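Local structure of protein (auracyanin) (Chloroflexus aurantiacus, 1QHQ) at residues A[57-62]-A[106-111]; A[70-75]-A[91-96]. The protein probably accepts electrons from the membrane-bound alternative complex III, as a soluble blue copper protein of the cupredoxin fold. All coordinates share one frame; numbering follows the deposited sequence. Where two conformers were deposited one is given.

Interaction 1. Residues A[57-62]-A[106-111]. With CU (copper (II) ion), chain B.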
loop_
_atom_site.group_PDB
_atom_site.type_symbol
_atom_site.label_atom_id
_atom_site.label_comp_id
_atom_site.label_asym_id
_atom_site.label_seq_id
_atom_site.Cartn_x
_atom_site.Cartn_y
_atom_site.Cartn_z
ATOM N N HIS A 57 -9.818 3.354 0.880
ATOM C CA HIS A 57 -8.399 3.503 0.593
ATOM C C HIS A 57 -7.643 2.201 0.958
ATOM O O HIS A 57 -8.053 1.452 1.820
ATOM C CB HIS A 57 -7.759 4.561 1.479
ATOM C CG HIS A 57 -8.150 5.992 1.314
ATOM N ND1 HIS A 57 -7.985 6.663 0.112
ATOM C CD2 HIS A 57 -8.523 6.909 2.218
ATOM C CE1 HIS A 57 -8.313 7.927 0.287
ATOM N NE2 HIS A 57 -8.658 8.118 1.553
ATOM N N ASN A 58 -6.530 2.032 0.224
ATOM C CA ASN A 58 -5.642 0.899 0.600
ATOM C C ASN A 58 -4.216 1.472 0.553
ATOM O O ASN A 58 -3.975 2.616 0.332
ATOM C CB ASN A 58 -5.798 -0.317 -0.219
ATOM C CG ASN A 58 -5.341 -0.251 -1.647
ATOM O OD1 ASN A 58 -5.034 0.866 -2.101
ATOM N ND2 ASN A 58 -5.288 -1.362 -2.358
ATOM N N TRP A 59 -3.274 0.609 0.976
ATOM C CA TRP A 59 -1.837 0.939 0.920
ATOM C C TRP A 59 -1.163 -0.160 0.109
ATOM O O TRP A 59 -1.308 -1.374 0.435
ATOM C CB TRP A 59 -1.256 1.036 2.307
ATOM C CG TRP A 59 0.216 1.382 2.359
ATOM C CD1 TRP A 59 0.716 2.641 2.448
ATOM C CD2 TRP A 59 1.329 0.486 2.357
ATOM N NE1 TRP A 59 2.117 2.590 2.509
ATOM C CE2 TRP A 59 2.474 1.267 2.410
ATOM C CE3 TRP A 59 1.429 -0.911 2.293
ATOM C CZ2 TRP A 59 3.766 0.701 2.487
ATOM C CZ3 TRP A 59 2.718 -1.483 2.324
ATOM C CH2 TRP A 59 3.845 -0.671 2.384
ATOM N N VAL A 60 -0.482 0.231 -0.950
ATOM C CA VAL A 60 0.123 -0.698 -1.891
ATOM C C VAL A 60 1.577 -0.313 -2.172
ATOM O O VAL A 60 1.856 0.745 -2.664
ATOM C CB VAL A 60 -0.595 -0.751 -3.261
ATOM C CG1 VAL A 60 0.037 -1.821 -4.162
ATOM C CG2 VAL A 60 -2.069 -1.081 -3.044
ATOM N N LEU A 61 2.495 -1.237 -1.794
ATOM C CA LEU A 61 3.932 -0.952 -2.069
ATOM C C LEU A 61 4.331 -1.613 -3.377
ATOM O O LEU A 61 4.094 -2.794 -3.559
ATOM C CB LEU A 61 4.739 -1.569 -0.897
ATOM C CG LEU A 61 6.273 -1.418 -1.128
ATOM C CD1 LEU A 61 6.624 0.067 -1.072
ATOM C CD2 LEU A 61 7.034 -2.161 -0.037
ATOM N N VAL A 62 4.894 -0.830 -4.297
ATOM C CA VAL A 62 5.260 -1.376 -5.592
ATOM C C VAL A 62 6.783 -1.428 -5.755
ATOM O O VAL A 62 7.498 -0.682 -5.123
ATOM C CB VAL A 62 4.611 -0.651 -6.765
ATOM C CG1 VAL A 62 3.095 -0.514 -6.528
ATOM C CG2 VAL A 62 5.241 0.679 -7.032
ATOM N N GLY A 106 -6.531 -1.861 8.549
ATOM C CA GLY A 106 -6.085 -3.190 8.036
ATOM C C GLY A 106 -4.560 -3.179 7.976
ATOM O O GLY A 106 -3.924 -2.146 7.799
ATOM N N SER A 107 -3.993 -4.378 8.147
ATOM C CA SER A 107 -2.510 -4.419 8.122
ATOM C C SER A 107 -2.043 -5.290 6.967
ATOM O O SER A 107 -2.746 -6.147 6.448
ATOM C CB SER A 107 -1.980 -4.996 9.441
ATOM O OG SER A 107 -2.394 -4.180 10.541
ATOM N N VAL A 108 -0.713 -5.178 6.734
ATOM C CA VAL A 108 -0.031 -6.163 5.886
ATOM C C VAL A 108 1.365 -6.427 6.482
ATOM O O VAL A 108 1.979 -5.498 6.955
ATOM C CB VAL A 108 0.032 -5.779 4.429
ATOM C CG1 VAL A 108 0.762 -4.479 4.164
ATOM C CG2 VAL A 108 0.593 -6.908 3.562
ATOM N N THR A 109 1.735 -7.703 6.531
ATOM C CA THR A 109 3.045 -8.052 7.138
ATOM C C THR A 109 3.916 -8.613 6.030
ATOM O O THR A 109 3.513 -9.549 5.323
ATOM C CB THR A 109 2.881 -9.084 8.243
ATOM O OG1 THR A 109 2.113 -8.483 9.328
ATOM C CG2 THR A 109 4.255 -9.510 8.815
ATOM N N PHE A 110 5.058 -7.973 5.822
ATOM C CA PHE A 110 5.879 -8.284 4.674
ATOM C C PHE A 110 7.363 -8.150 5.003
ATOM O O PHE A 110 7.740 -7.383 5.883
ATOM C CB PHE A 110 5.504 -7.442 3.454
ATOM C CG PHE A 110 5.780 -5.967 3.608
ATOM C CD1 PHE A 110 4.938 -5.160 4.343
ATOM C CD2 PHE A 110 6.901 -5.393 3.020
ATOM C CE1 PHE A 110 5.207 -3.814 4.486
ATOM C CE2 PHE A 110 7.199 -4.059 3.189
ATOM C CZ PHE A 110 6.301 -3.238 3.883
ATOM N N ARG A 111 8.178 -8.767 4.151
ATOM C CA ARG A 111 9.629 -8.555 4.228
ATOM C C ARG A 111 9.992 -7.411 3.274
ATOM O O ARG A 111 9.644 -7.426 2.104
ATOM C CB ARG A 111 10.393 -9.831 3.855
ATOM C CG ARG A 111 11.912 -9.653 4.027
ATOM C CD ARG A 111 12.623 -10.993 3.853
ATOM N NE ARG A 111 12.145 -11.976 4.828
ATOM C CZ ARG A 111 12.638 -12.096 6.055
ATOM N NH1 ARG A 111 13.602 -11.262 6.449
ATOM N NH2 ARG A 111 12.170 -12.980 6.916
HETATM CU CU CU B . -7.261 5.962 -1.638
#

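Interaction 2. Residues A[70-75]-A[91-96]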
loop_
_atom_site.group_PDB
_atom_site.type_symbol
_atom_site.label_atom_id
_atom_site.label_comp_id
_atom_site.label_asym_id
_atom_site.label_seq_id
_atom_site.Cartn_x
_atom_site.Cartn_y
_atom_site.Cartn_z
ATOM N N ALA A 70 1.944 2.740 -12.113
ATOM C CA ALA A 70 0.828 2.851 -13.059
ATOM C C ALA A 70 0.373 1.489 -13.507
ATOM O O ALA A 70 -0.836 1.227 -13.568
ATOM C CB ALA A 70 1.263 3.705 -14.247
ATOM N N ALA A 71 1.310 0.563 -13.717
ATOM C CA ALA A 71 1.001 -0.793 -14.090
ATOM C C ALA A 71 0.210 -1.516 -12.994
ATOM O O ALA A 71 -0.824 -2.108 -13.275
ATOM C CB ALA A 71 2.222 -1.612 -14.468
ATOM N N VAL A 72 0.708 -1.433 -11.752
ATOM C CA VAL A 72 -0.013 -2.051 -10.639
ATOM C C VAL A 72 -1.379 -1.373 -10.466
ATOM O O VAL A 72 -2.374 -2.076 -10.286
ATOM C CB VAL A 72 0.755 -2.026 -9.318
ATOM C CG1 VAL A 72 -0.064 -2.608 -8.178
ATOM C CG2 VAL A 72 2.098 -2.750 -9.448
ATOM N N ASN A 73 -1.428 -0.068 -10.572
ATOM C CA ASN A 73 -2.685 0.669 -10.437
ATOM C C ASN A 73 -3.689 0.262 -11.497
ATOM O O ASN A 73 -4.887 0.111 -11.228
ATOM C CB ASN A 73 -2.454 2.168 -10.421
ATOM C CG ASN A 73 -3.741 2.921 -10.103
ATOM O OD1 ASN A 73 -4.247 2.815 -8.983
ATOM N ND2 ASN A 73 -4.237 3.666 -11.080
ATOM N N THR A 74 -3.222 0.129 -12.743
ATOM C CA THR A 74 -4.057 -0.324 -13.838
ATOM C C THR A 74 -4.598 -1.706 -13.643
ATOM O O THR A 74 -5.815 -1.920 -13.853
ATOM C CB THR A 74 -3.334 -0.169 -15.198
ATOM O OG1 THR A 74 -3.136 1.226 -15.414
ATOM C CG2 THR A 74 -4.151 -0.760 -16.322
ATOM N N ALA A 75 -3.817 -2.649 -13.130
ATOM C CA ALA A 75 -4.319 -3.991 -12.856
ATOM C C ALA A 75 -5.391 -3.945 -11.766
ATOM O O ALA A 75 -6.428 -4.597 -11.889
ATOM C CB ALA A 75 -3.222 -4.957 -12.507
ATOM N N PRO A 91 2.340 -8.379 -10.944
ATOM C CA PRO A 91 3.764 -8.133 -11.067
ATOM C C PRO A 91 4.156 -6.836 -10.379
ATOM O O PRO A 91 3.479 -5.810 -10.483
ATOM C CB PRO A 91 4.001 -8.014 -12.571
ATOM C CG PRO A 91 2.836 -8.679 -13.198
ATOM C CD PRO A 91 1.669 -8.409 -12.262
ATOM N N ASN A 92 5.283 -6.884 -9.657
ATOM C CA ASN A 92 5.841 -5.695 -9.043
ATOM C C ASN A 92 4.982 -5.086 -7.955
ATOM O O ASN A 92 5.241 -3.928 -7.550
ATOM C CB ASN A 92 6.175 -4.659 -10.129
ATOM C CG ASN A 92 7.287 -5.170 -11.046
ATOM O OD1 ASN A 92 7.153 -5.095 -12.276
ATOM N ND2 ASN A 92 8.325 -5.736 -10.459
ATOM N N ALA A 93 4.059 -5.841 -7.403
ATOM C CA ALA A 93 3.291 -5.412 -6.225
ATOM C C ALA A 93 3.797 -6.172 -4.994
ATOM O O ALA A 93 3.579 -7.372 -4.837
ATOM C CB ALA A 93 1.812 -5.709 -6.479
ATOM N N LEU A 94 4.654 -5.518 -4.216
ATOM C CA LEU A 94 5.357 -6.133 -3.116
ATOM C C LEU A 94 4.465 -6.477 -1.929
ATOM O O LEU A 94 4.652 -7.501 -1.280
ATOM C CB LEU A 94 6.506 -5.243 -2.633
ATOM C CG LEU A 94 7.608 -4.945 -3.645
ATOM C CD1 LEU A 94 8.659 -4.028 -3.053
ATOM C CD2 LEU A 94 8.250 -6.247 -4.113
ATOM N N ALA A 95 3.519 -5.596 -1.623
ATOM C CA ALA A 95 2.627 -5.781 -0.496
ATOM C C ALA A 95 1.443 -4.806 -0.597
ATOM O O ALA A 95 1.593 -3.680 -1.061
ATOM C CB ALA A 95 3.381 -5.405 0.826
ATOM N N TRP A 96 0.292 -5.251 -0.090
ATOM C CA TRP A 96 -0.843 -4.329 -0.009
ATOM C C TRP A 96 -1.747 -4.737 1.162
ATOM O O TRP A 96 -1.816 -5.915 1.516
ATOM C CB TRP A 96 -1.645 -4.236 -1.282
ATOM C CG TRP A 96 -2.280 -5.491 -1.764
ATOM C CD1 TRP A 96 -3.542 -5.945 -1.467
ATOM C CD2 TRP A 96 -1.736 -6.433 -2.706
ATOM N NE1 TRP A 96 -3.758 -7.156 -2.077
ATOM C CE2 TRP A 96 -2.712 -7.429 -2.921
ATOM C CE3 TRP A 96 -0.540 -6.496 -3.419
ATOM C CZ2 TRP A 96 -2.524 -8.469 -3.815
ATOM C CZ3 TRP A 96 -0.350 -7.525 -4.322
ATOM C CH2 TRP A 96 -1.323 -8.527 -4.493
#

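Interaction 1. Residues A[57-62]-A[106-111]
Apolar packing between two facing sheets makes this contact, deep in the cupredoxin sandwich: 57-62 runs from the copper site into strand 60-62 of one sheet, and 106-111 lies on an outermost strand of the other. All four side chains that meet are buried. With CG anti to the backbone N (chi1 -180°), W59 carries the outer rim of its six-membered ring across to V108 and F110, its CZ3 lying 4.0 Å from V108 CG1 and its CH2 3.9 Å from F110 CZ. The two aromatic rings meet obliquely, their planes at 36°. L61 touches the neighbouring ring atom, CD2 lying 3.7 Å from F110 CE2, so W59 and L61 meet the far end of the F110 ring side by side, both within contact of CZ. Replacing W59 by an alanine would probably open a gap between the sheets and leave V108 and F110 without their indole partner. Two residues before W59, H57 binds the copper ion through ND1 at 2.0 Å, in the type 1 site completed by C122, H127 and M132. Around this core, W59 also packs on L45 of strand 42-49 and F110 on A95 of strand 93-96, while V60 points away from 106-111 and meets V72 of helix 66-77.

Interaction 2. Residues A[70-75]-A[91-96]
The carbonyl oxygen of A70 is gripped twice by T74, one helical turn on. T74 N donates to A70 O at 2.8 Å, the regular helix bond, and T74 OG1 adds a second at 2.9 Å to the same A70 O. The hydroxyl sits above the carbonyl plane, 38° out of it, and the two donors arrive from opposite faces. T74 thus folds its polar end back onto the helix on an exposed flank, and the contact with 91-96 falls to V72. Its two methyls divide the work. CG1, anti to the backbone N (chi1 177°), packs against the methyl of A93, V72 CG1 to A93 CB being 4.0 Å. CG2, lying beside that N, touches main-chain oxygens where 91-96 bends into its strand: V72 CG2 is 3.5 Å from P91 O and 3.9 Å from N92 O. The small side chain of A93 allows a close approach here, with V72 CA and A93 CA 6.5 Å apart. Helix 66-77 belongs to the long connection between strands 60-62 and 93-96 and packs on the outer side of their sheet, as the flap helix does in azurin. The strand it meets is itself irregular: L94 and A95 both face L61, a classic beta bulge. N92, just before the strand, has a left-handed backbone conformation and bonds through its main chain to N63. V72 is shared as well, for it also covers V60 and V62 of strand 60-62; W96 also packs on V60, and its NE1 bonds to A4 O.

How the interactions relate
Interaction 1 lies in the core, its centre about 4 Å from the centre of the chain, whereas the centre of interaction 2 lies about 9 Å from it and that contact is only partly buried. Strands 60-62 and 93-96 are neighbours in one sheet, so the two contacts dress its opposite faces: aromatic rings and branched aliphatic side chains meet toward the other sheet, whereas on the helix side one valine meets an alanine methyl and main-chain oxygens. The sheet itself joins them by probable hydrogen bonds, L61 N to A95 O at 2.7 Å and L94 N to L61 O at 2.9 Å. Along the chain, interaction 2 is nested inside the loop closed by interaction 1, which alone contains a copper ligand.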